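Local coordinates for BCL2-like 10 (Danio rerio, PDB 6FBX), which acts as a pro-survival member of the Bcl-2 family, regulating apoptosis and binding the BH3 segment of Bad in a groove on its surface, at residues R90-S93 against I94-T98; G138-E141 against G142-R145; E45-Q48 against Q49-K53. One frame throughout, in Å; residues are numbered along the deposited sequence.

Contact 1 of 3, residues R90-S93 against I94-T98; sequences RVVS and IFTFT
Two donors converge on the carbonyl oxygen Arg90 O: Ile94 N reaches it at 3.1 Å, and Ser93 OG, in one of the two conformers modelled for this serine, comes to 2.8 Å from Arg90 O on the same face of the carbonyl plane. A small hydroxyl residue suits this spot because, in that conformer, it can fold back onto its own helix. Arg90 is the last residue of the NWGR signature of the BH1 motif, and the helix runs on from it. Two residues on, Thr96 N binds Val92 O at 2.8 Å, a nearly straight bond (N-H...O 168°) whose donor lies nearly along the C=O axis. Thr96 OG1 lies beside the same oxygen, but its proton also has Ala43 O of helix 34-49 within range, so its choice is not settled.

The apolar face carries Val91 and Phe95, whose side chains run alongside each other. Val91 CG1 points opposite the backbone N (chi1 171°), which brings it to 4.1 Å from Phe95 CE2, while Val91 O lies at the ring edge, near its plane, 3.4 Å from Phe95 CD2. With an alanine at Phe95 the ring would be gone, which would probably open a gap between Val91 and Ile122 and take away one of the aromatic rings that pack on Met39. At the polar end, the extended Arg90 runs away from this turn to form a salt bridge with Asp83.

Helix 88-107 is the buried central helix of the Bcl-2 fold. Here Ile94 packs on helices 69-80 and 112-129, Thr96 meets helix 34-49, and Phe97 sets its ring edge-to-face with Phe61 of helix 51-65.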
ATOM      1  N   ARG A  90      -6.525  -3.174   5.655  1.00 22.59           N
ATOM      2  CA  ARG A  90      -6.310  -3.471   4.242  1.00 24.05           C
ATOM      3  C   ARG A  90      -5.434  -2.412   3.588  1.00 22.69           C
ATOM      4  O   ARG A  90      -4.618  -2.725   2.710  1.00 20.96           O
ATOM      5  CB  ARG A  90      -7.657  -3.588   3.531  1.00 26.05           C
ATOM      6  CG  ARG A  90      -8.456  -4.790   3.993  1.00 29.87           C
ATOM      7  CD  ARG A  90      -9.821  -4.854   3.355  1.00 33.80           C
ATOM      8  NE  ARG A  90     -10.539  -6.060   3.759  1.00 39.38           N
ATOM      9  CZ  ARG A  90     -11.724  -6.423   3.278  1.00 43.66           C
ATOM     10  NH1 ARG A  90     -12.296  -7.540   3.708  1.00 46.06           N
ATOM     11  NH2 ARG A  90     -12.336  -5.677   2.364  1.00 46.37           N
ATOM     12  N   VAL A  91      -5.581  -1.155   4.010  1.00 19.71           N
ATOM     13  CA  VAL A  91      -4.701  -0.092   3.531  1.00 19.79           C
ATOM     14  C   VAL A  91      -3.255  -0.394   3.903  1.00 20.87           C
ATOM     15  O   VAL A  91      -2.340  -0.245   3.086  1.00 19.76           O
ATOM     16  CB  VAL A  91      -5.157   1.269   4.091  1.00 20.99           C
ATOM     17  CG1 VAL A  91      -4.132   2.358   3.779  1.00 20.83           C
ATOM     18  CG2 VAL A  91      -6.520   1.640   3.523  1.00 24.17           C
ATOM     19  N   VAL A  92      -3.021  -0.802   5.150  1.00 18.51           N
ATOM     20  CA  VAL A  92      -1.661  -1.124   5.573  1.00 18.51           C
ATOM     21  C   VAL A  92      -1.080  -2.224   4.694  1.00 17.90           C
ATOM     22  O   VAL A  92       0.077  -2.147   4.266  1.00 21.39           O
ATOM     23  CB  VAL A  92      -1.640  -1.513   7.063  1.00 20.50           C
ATOM     24  CG1 VAL A  92      -0.274  -2.077   7.457  1.00 22.52           C
ATOM     25  CG2 VAL A  92      -1.970  -0.307   7.931  1.00 21.79           C
ATOM     26  N   SER A  93      -1.870  -3.258   4.401  1.00 23.17           N
ATOM     27  CA  SER A  93      -1.363  -4.354   3.580  0.63 22.03           C
ATOM     28  C   SER A  93      -0.976  -3.877   2.190  1.00 21.31           C
ATOM     29  O   SER A  93      -0.015  -4.392   1.607  1.00 20.92           O
ATOM     30  CB  SER A  93      -2.394  -5.479   3.492  0.63 23.46           C
ATOM     31  OG  SER A  93      -3.403  -5.204   2.538  0.63 23.55           O
ATOM     32  N   ILE A  94      -1.701  -2.897   1.643  1.00 20.56           N
ATOM     33  CA  ILE A  94      -1.335  -2.343   0.340  1.00 20.70           C
ATOM     34  C   ILE A  94       0.046  -1.703   0.417  1.00 21.60           C
ATOM     35  O   ILE A  94       0.900  -1.918  -0.453  1.00 19.98           O
ATOM     36  CB  ILE A  94      -2.404  -1.341  -0.139  1.00 21.95           C
ATOM     37  CG1 ILE A  94      -3.694  -2.090  -0.490  1.00 20.99           C
ATOM     38  CG2 ILE A  94      -1.888  -0.531  -1.333  1.00 21.76           C
ATOM     39  CD1 ILE A  94      -4.874  -1.198  -0.856  1.00 22.00           C
ATOM     40  N   PHE A  95       0.289  -0.916   1.472  1.00 19.37           N
ATOM     41  CA  PHE A  95       1.600  -0.303   1.660  1.00 19.71           C
ATOM     42  C   PHE A  95       2.675  -1.360   1.888  1.00 19.75           C
ATOM     43  O   PHE A  95       3.757  -1.289   1.296  1.00 20.80           O
ATOM     44  CB  PHE A  95       1.558   0.687   2.831  1.00 19.68           C
ATOM     45  CG  PHE A  95       1.045   2.049   2.455  1.00 20.92           C
ATOM     46  CD1 PHE A  95       1.896   3.142   2.430  1.00 21.63           C
ATOM     47  CD2 PHE A  95      -0.282   2.235   2.118  1.00 19.37           C
ATOM     48  CE1 PHE A  95       1.432   4.394   2.084  1.00 23.37           C
ATOM     49  CE2 PHE A  95      -0.754   3.491   1.769  1.00 20.74           C
ATOM     50  CZ  PHE A  95       0.105   4.568   1.750  1.00 21.21           C
ATOM     51  N   THR A  96       2.395  -2.353   2.739  1.00 18.47           N
ATOM     52  CA  THR A  96       3.371  -3.410   2.989  1.00 21.13           C
ATOM     53  C   THR A  96       3.743  -4.120   1.695  1.00 20.81           C
ATOM     54  O   THR A  96       4.925  -4.300   1.385  1.00 21.93           O
ATOM     55  CB  THR A  96       2.819  -4.420   3.994  1.00 21.89           C
ATOM     56  OG1 THR A  96       2.441  -3.748   5.201  1.00 23.39           O
ATOM     57  CG2 THR A  96       3.866  -5.484   4.308  1.00 25.22           C
ATOM     58  N   PHE A  97       2.734  -4.541   0.933  1.00 20.40           N
ATOM     59  CA  PHE A  97       2.989  -5.261  -0.309  1.00 19.79           C
ATOM     60  C   PHE A  97       3.785  -4.408  -1.286  1.00 22.07           C
ATOM     61  O   PHE A  97       4.729  -4.894  -1.919  1.00 25.36           O
ATOM     62  CB  PHE A  97       1.662  -5.697  -0.927  1.00 20.56           C
ATOM     63  CG  PHE A  97       1.815  -6.477  -2.195  1.00 22.70           C
ATOM     64  CD1 PHE A  97       2.581  -7.624  -2.224  1.00 24.29           C
ATOM     65  CD2 PHE A  97       1.176  -6.073  -3.354  1.00 24.61           C
ATOM     66  CE1 PHE A  97       2.724  -8.348  -3.391  1.00 25.43           C
ATOM     67  CE2 PHE A  97       1.314  -6.795  -4.526  1.00 25.88           C
ATOM     68  CZ  PHE A  97       2.087  -7.934  -4.541  1.00 26.29           C
ATOM     69  N   THR A  98       3.427  -3.131  -1.420  1.00 19.92           N
ATOM     70  CA  THR A  98       4.120  -2.271  -2.376  1.00 23.10           C
ATOM     71  C   THR A  98       5.556  -2.011  -1.940  1.00 24.17           C
ATOM     72  O   THR A  98       6.457  -1.904  -2.779  1.00 24.02           O
ATOM     73  CB  THR A  98       3.355  -0.960  -2.545  1.00 23.53           C
ATOM     74  OG1 THR A  98       2.017  -1.245  -2.972  1.00 23.10           O
ATOM     75  CG2 THR A  98       4.026  -0.073  -3.582  1.00 25.07           C
TER

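Contact 2 of 3, residues G138-E141 against G142-R145; sequences GGWE and GFCR
Trp140 and Phe143, three residues apart, meet in a T-shaped stack: the edge of the indole's six-membered ring is directed at the phenyl face, with the two planes at 79° and the ring centroids 5.3 Å apart. Trp140 CE3 makes the closest approach, 3.7 Å from Phe143 CG, and Trp140 CZ3 stands over the same face, offset toward the rim. Phe143 CG lies opposite its backbone N (chi1 165°), swinging the phenyl back beside the tryptophan; two large flat groups can thus share one side of a short helix.

The main chain beneath holds this spacing. Phe143 N bonds Gly139 O at 3.0 Å, and Cys144 N bonds Trp140 O at 3.0 Å from above the carbonyl plane. Further out, Gly142 N reaches Gly138 O at 3.0 Å. Glycine suits both ends of this bond: a CB on Gly142 would crowd Gly138 CA, and Gly138 takes positive phi as the C-prime residue of the Schellman motif that closes helix 131-136. Gly139 also has positive phi, at the turn into the next helix. The GGWEGF sequence is consistent with the BH2 motif of the family.

Thr13 takes a hydrogen bond from the indole NE1. Both rings also meet Trp88, and they pack between helix 34-49, through Met39 and Leu42, and helix 88-107, where Trp140 touches Val91 and Phe143 touches Val92.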
ATOM      1  N   GLY A 138     -11.599  10.379   8.357  1.00 26.94           N
ATOM      2  CA  GLY A 138     -10.653  11.365   8.842  1.00 26.45           C
ATOM      3  C   GLY A 138      -9.318  11.374   8.136  1.00 25.63           C
ATOM      4  O   GLY A 138      -8.370  11.981   8.644  1.00 28.01           O
ATOM      5  N   GLY A 139      -9.213  10.726   6.980  1.00 23.02           N
ATOM      6  CA  GLY A 139      -7.974  10.712   6.230  1.00 22.05           C
ATOM      7  C   GLY A 139      -6.838  10.102   7.029  1.00 21.37           C
ATOM      8  O   GLY A 139      -7.037   9.282   7.933  1.00 20.53           O
ATOM      9  N   TRP A 140      -5.616  10.518   6.695  1.00 20.01           N
ATOM     10  CA  TRP A 140      -4.442   9.919   7.317  1.00 21.70           C
ATOM     11  C   TRP A 140      -4.271  10.348   8.764  1.00 23.33           C
ATOM     12  O   TRP A 140      -3.581   9.663   9.523  1.00 22.22           O
ATOM     13  CB  TRP A 140      -3.199  10.261   6.503  1.00 23.44           C
ATOM     14  CG  TRP A 140      -3.249   9.594   5.185  1.00 21.76           C
ATOM     15  CD1 TRP A 140      -3.428  10.181   3.968  1.00 22.77           C
ATOM     16  CD2 TRP A 140      -3.164   8.185   4.945  1.00 21.03           C
ATOM     17  NE1 TRP A 140      -3.447   9.226   2.983  1.00 21.60           N
ATOM     18  CE2 TRP A 140      -3.288   7.991   3.557  1.00 20.46           C
ATOM     19  CE3 TRP A 140      -2.991   7.071   5.770  1.00 23.47           C
ATOM     20  CZ2 TRP A 140      -3.235   6.726   2.973  1.00 23.84           C
ATOM     21  CZ3 TRP A 140      -2.938   5.817   5.191  1.00 24.99           C
ATOM     22  CH2 TRP A 140      -3.064   5.654   3.808  1.00 24.57           C
ATOM     23  N   GLU A 141      -4.888  11.455   9.167  1.00 24.32           N
ATOM     24  CA  GLU A 141      -4.891  11.803  10.582  1.00 26.70           C
ATOM     25  C   GLU A 141      -5.794  10.855  11.360  1.00 26.87           C
ATOM     26  O   GLU A 141      -5.480  10.481  12.495  1.00 26.70           O
ATOM     27  CB  GLU A 141      -5.317  13.259  10.767  1.00 26.53           C
ATOM     28  CG  GLU A 141      -4.383  14.259  10.091  1.00 26.71           C
ATOM     29  CD  GLU A 141      -4.629  14.391   8.597  1.00 28.23           C
ATOM     30  OE1 GLU A 141      -3.684  14.752   7.863  1.00 29.81           O
ATOM     31  OE2 GLU A 141      -5.768  14.142   8.154  1.00 28.37           O
ATOM     32  N   GLY A 142      -6.905  10.431  10.754  1.00 25.00           N
ATOM     33  CA  GLY A 142      -7.728   9.405  11.375  1.00 26.24           C
ATOM     34  C   GLY A 142      -7.015   8.068  11.452  1.00 26.91           C
ATOM     35  O   GLY A 142      -7.147   7.339  12.439  1.00 29.81           O
ATOM     36  N   PHE A 143      -6.261   7.724  10.404  1.00 23.91           N
ATOM     37  CA  PHE A 143      -5.400   6.546  10.442  1.00 24.37           C
ATOM     38  C   PHE A 143      -4.470   6.597  11.648  1.00 27.19           C
ATOM     39  O   PHE A 143      -4.330   5.615  12.386  1.00 28.55           O
ATOM     40  CB  PHE A 143      -4.614   6.466   9.128  1.00 22.46           C
ATOM     41  CG  PHE A 143      -3.438   5.518   9.148  1.00 23.15           C
ATOM     42  CD1 PHE A 143      -3.620   4.158   8.968  1.00 23.87           C
ATOM     43  CD2 PHE A 143      -2.150   6.002   9.293  1.00 25.21           C
ATOM     44  CE1 PHE A 143      -2.533   3.291   8.961  1.00 23.62           C
ATOM     45  CE2 PHE A 143      -1.065   5.145   9.287  1.00 25.34           C
ATOM     46  CZ  PHE A 143      -1.255   3.791   9.117  1.00 22.98           C
ATOM     47  N   CYS A 144      -3.847   7.754  11.873  1.00 27.71           N
ATOM     48  CA  CYS A 144      -2.941   7.910  13.009  0.50 30.08           C
ATOM     49  C   CYS A 144      -3.653   7.635  14.323  1.00 30.81           C
ATOM     50  O   CYS A 144      -3.162   6.877  15.167  1.00 33.22           O
ATOM     51  CB  CYS A 144      -2.363   9.322  13.031  0.50 31.70           C
ATOM     52  SG  CYS A 144      -1.005   9.575  11.923  0.50 31.43           S
ATOM     53  N   ARG A 145      -4.813   8.255  14.517  1.00 28.13           N
ATOM     54  CA  ARG A 145      -5.507   8.155  15.795  1.00 32.56           C
ATOM     55  C   ARG A 145      -6.154   6.792  15.984  1.00 30.86           C
ATOM     56  O   ARG A 145      -6.271   6.318  17.120  1.00 32.69           O
ATOM     57  CB  ARG A 145      -6.545   9.268  15.893  1.00 44.17           C
ATOM     58  CG  ARG A 145      -5.958  10.636  15.589  1.00 60.51           C
ATOM     59  CD  ARG A 145      -6.989  11.732  15.635  1.00 81.04           C
ATOM     60  NE  ARG A 145      -7.289  12.098  17.011  1.00101.49           N
ATOM     61  CZ  ARG A 145      -8.236  11.534  17.752  1.00117.87           C
ATOM     62  NH1 ARG A 145      -9.008  10.574  17.257  1.00122.43           N
ATOM     63  NH2 ARG A 145      -8.412  11.937  18.998  1.00125.34           N
TER

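Contact 3 of 3, residues E45-Q48 against Q49-K53; sequences EMEQ and QHRTK
Gln49 N still closes a regular helical turn on Glu45 O, at 3.0 Å, but the backbone swings out at His50 (phi -141°) before helix 51-65 begins. This is the sharp junction between helices 34-49 and 51-65 in the Bcl-2 fold, with His50 at the N-cap position of the second helix. His50 N donates to Glu47 O at 3.0 Å, approaching from well above the carbonyl plane rather than along a lone pair. The imidazole turns its edge back to the preceding helix: His50 ND1 makes a weak bond to Met46 O at 3.4 Å, with the oxygen in the plane of the ring. The other ring nitrogen, NE2, is held by an acidic side chain of the bound peptide, so a histidine, whose two ring nitrogens can serve two partners, suits a place between helix end and ligand.

On one flank Gln49 lies alongside Glu45, its amide plane perpendicular to the carboxylate and Gln49 NE2 3.4 Å from Glu45 CG. Across the junction Arg51 returns to the helix it follows. Its chain bends at chi3 (-56°), laying one guanidinium face over Gln48 N, with Arg51 NH2 3.6 Å from Gln48 CA. Arg51 NH1 forms a salt bridge with Glu47 OE2 at 3.2 Å, the two planes 53° apart. Glu47 OE1 has Lys44 as a second cation, which probably favours the charged carboxylate. A water bridges the junction, donating to Glu47 OE2 at 3.2 Å and to Arg51 O at 2.9 Å.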
ATOM      1  N   GLU A  45       5.452  -3.807  10.758  1.00 25.57           N
ATOM      2  CA  GLU A  45       4.893  -4.814  11.650  1.00 28.61           C
ATOM      3  C   GLU A  45       4.175  -5.895  10.852  1.00 26.66           C
ATOM      4  O   GLU A  45       4.387  -7.092  11.074  1.00 27.06           O
ATOM      5  CB  GLU A  45       3.948  -4.157  12.656  1.00 37.03           C
ATOM      6  CG  GLU A  45       3.370  -5.119  13.678  1.00 52.82           C
ATOM      7  CD  GLU A  45       2.410  -4.443  14.638  1.00 70.01           C
ATOM      8  OE1 GLU A  45       2.154  -3.232  14.468  1.00 76.05           O
ATOM      9  OE2 GLU A  45       1.912  -5.121  15.560  1.00 78.38           O
ATOM     10  N   MET A  46       3.332  -5.492   9.897  1.00 24.81           N
ATOM     11  CA  MET A  46       2.625  -6.489   9.101  1.00 24.84           C
ATOM     12  C   MET A  46       3.599  -7.314   8.270  1.00 24.50           C
ATOM     13  O   MET A  46       3.421  -8.528   8.126  1.00 25.10           O
ATOM     14  CB  MET A  46       1.582  -5.830   8.201  1.00 25.99           C
ATOM     15  CG  MET A  46       0.602  -6.851   7.621  1.00 32.82           C
ATOM     16  SD  MET A  46      -0.562  -6.169   6.439  1.00 41.31           S
ATOM     17  CE  MET A  46      -1.728  -5.346   7.515  1.00 41.23           C
ATOM     18  N   GLU A  47       4.647  -6.684   7.731  1.00 22.55           N
ATOM     19  CA  GLU A  47       5.636  -7.455   6.981  1.00 23.26           C
ATOM     20  C   GLU A  47       6.322  -8.473   7.880  1.00 25.05           C
ATOM     21  O   GLU A  47       6.461  -9.646   7.518  1.00 25.83           O
ATOM     22  CB  GLU A  47       6.686  -6.551   6.337  1.00 25.19           C
ATOM     23  CG  GLU A  47       7.552  -7.334   5.351  1.00 30.33           C
ATOM     24  CD  GLU A  47       8.678  -6.528   4.744  1.00 38.09           C
ATOM     25  OE1 GLU A  47       8.646  -5.283   4.821  1.00 41.04           O
ATOM     26  OE2 GLU A  47       9.598  -7.153   4.173  1.00 42.20           O
ATOM     27  N   GLN A  48       6.775  -8.033   9.058  1.00 27.56           N
ATOM     28  CA  GLN A  48       7.462  -8.936   9.975  1.00 33.93           C
ATOM     29  C   GLN A  48       6.578 -10.112  10.363  1.00 30.65           C
ATOM     30  O   GLN A  48       7.081 -11.217  10.598  1.00 33.89           O
ATOM     31  CB  GLN A  48       7.908  -8.175  11.225  1.00 53.14           C
ATOM     32  CG  GLN A  48       8.594  -9.042  12.271  1.00 82.68           C
ATOM     33  CD  GLN A  48       8.984  -8.260  13.508  1.00118.05           C
ATOM     34  OE1 GLN A  48       9.776  -7.320  13.440  1.00132.65           O
ATOM     35  NE2 GLN A  48       8.420  -8.640  14.648  1.00133.82           N
ATOM     36  N   GLN A  49       5.266  -9.896  10.438  1.00 27.85           N
ATOM     37  CA  GLN A  49       4.343 -10.958  10.806  1.00 29.85           C
ATOM     38  C   GLN A  49       4.078 -11.935   9.667  1.00 26.86           C
ATOM     39  O   GLN A  49       3.627 -13.054   9.929  1.00 27.18           O
ATOM     40  CB  GLN A  49       3.024 -10.347  11.289  1.00 35.08           C
ATOM     41  CG  GLN A  49       3.160  -9.634  12.629  1.00 43.78           C
ATOM     42  CD  GLN A  49       1.874  -8.976  13.089  1.00 52.12           C
ATOM     43  OE1 GLN A  49       0.818  -9.148  12.480  1.00 54.63           O
ATOM     44  NE2 GLN A  49       1.960  -8.213  14.173  1.00 57.16           N
ATOM     45  N   HIS A  50       4.367 -11.558   8.421  1.00 26.59           N
ATOM     46  CA  HIS A  50       4.076 -12.404   7.264  1.00 25.27           C
ATOM     47  C   HIS A  50       5.199 -12.324   6.239  1.00 24.03           C
ATOM     48  O   HIS A  50       4.958 -12.376   5.029  1.00 23.26           O
ATOM     49  CB  HIS A  50       2.754 -12.004   6.606  1.00 26.67           C
ATOM     50  CG  HIS A  50       1.567 -12.091   7.514  1.00 29.73           C
ATOM     51  ND1 HIS A  50       1.099 -11.010   8.230  1.00 30.73           N
ATOM     52  CD2 HIS A  50       0.743 -13.123   7.809  1.00 31.79           C
ATOM     53  CE1 HIS A  50       0.045 -11.376   8.937  1.00 30.89           C
ATOM     54  NE2 HIS A  50      -0.194 -12.654   8.697  1.00 33.01           N
ATOM     55  N   ARG A  51       6.448 -12.226   6.707  1.00 24.00           N
ATOM     56  CA  ARG A  51       7.547 -11.851   5.819  1.00 25.54           C
ATOM     57  C   ARG A  51       7.677 -12.818   4.647  1.00 24.67           C
ATOM     58  O   ARG A  51       7.794 -12.396   3.491  1.00 23.51           O
ATOM     59  CB  ARG A  51       8.858 -11.778   6.605  1.00 30.38           C
ATOM     60  CG  ARG A  51      10.019 -11.202   5.806  1.00 34.02           C
ATOM     61  CD  ARG A  51      11.289 -11.083   6.644  1.00 41.35           C
ATOM     62  NE  ARG A  51      11.089 -10.289   7.854  1.00 47.90           N
ATOM     63  CZ  ARG A  51      11.027  -8.960   7.881  1.00 50.72           C
ATOM     64  NH1 ARG A  51      11.140  -8.257   6.761  1.00 48.48           N
ATOM     65  NH2 ARG A  51      10.846  -8.331   9.033  1.00 55.38           N
ATOM     66  N   THR A  52       7.663 -14.124   4.924  1.00 25.10           N
ATOM     67  CA  THR A  52       7.850 -15.105   3.857  1.00 24.13           C
ATOM     68  C   THR A  52       6.725 -15.033   2.832  1.00 24.43           C
ATOM     69  O   THR A  52       6.971 -15.125   1.622  1.00 24.76           O
ATOM     70  CB  THR A  52       7.942 -16.513   4.446  1.00 25.26           C
ATOM     71  OG1 THR A  52       9.067 -16.588   5.332  1.00 26.29           O
ATOM     72  CG2 THR A  52       8.100 -17.558   3.347  1.00 25.37           C
ATOM     73  N   LYS A  53       5.483 -14.883   3.292  1.00 23.81           N
ATOM     74  CA  LYS A  53       4.354 -14.829   2.367  1.00 26.40           C
ATOM     75  C   LYS A  53       4.417 -13.585   1.487  1.00 25.01           C
ATOM     76  O   LYS A  53       4.167 -13.662   0.278  1.00 24.38           O
ATOM     77  CB  LYS A  53       3.040 -14.871   3.149  1.00 37.11           C
ATOM     78  CG  LYS A  53       1.800 -15.012   2.281  1.00 54.36           C
ATOM     79  CD  LYS A  53       0.574 -15.344   3.121  1.00 76.45           C
ATOM     80  CE  LYS A  53      -0.692 -15.338   2.282  1.00 93.86           C
ATOM     81  NZ  LYS A  53      -1.918 -15.551   3.102  1.00102.83           N
TER
HETATM   82  O   HOH W   1       8.904  -9.878   2.715  1.00 34.03           O

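Contact 1, on the central helix, joins the other two, whose centres lie about 23 Å apart with nearest atoms about 9 Å apart. Toward contact 2, its centre about 16 Å away, Val91 CG1 packs 3.5 Å from Trp140 CH2, bringing the BH1 and BH2 segments together. Toward contact 3, about 11 Å between centres, Ser93 CA lies 3.5 Å from Met46 SD, and Thr96 CG2 is 3.6 Å from Glu47 CB. Contacts 1 and 3 also both reach the bound Bad peptide: Ser93 and Phe97 each pack on an apolar side chain of it, while Met46 and Gln49 each meet an aromatic one. Together they line part of the BH3-binding groove.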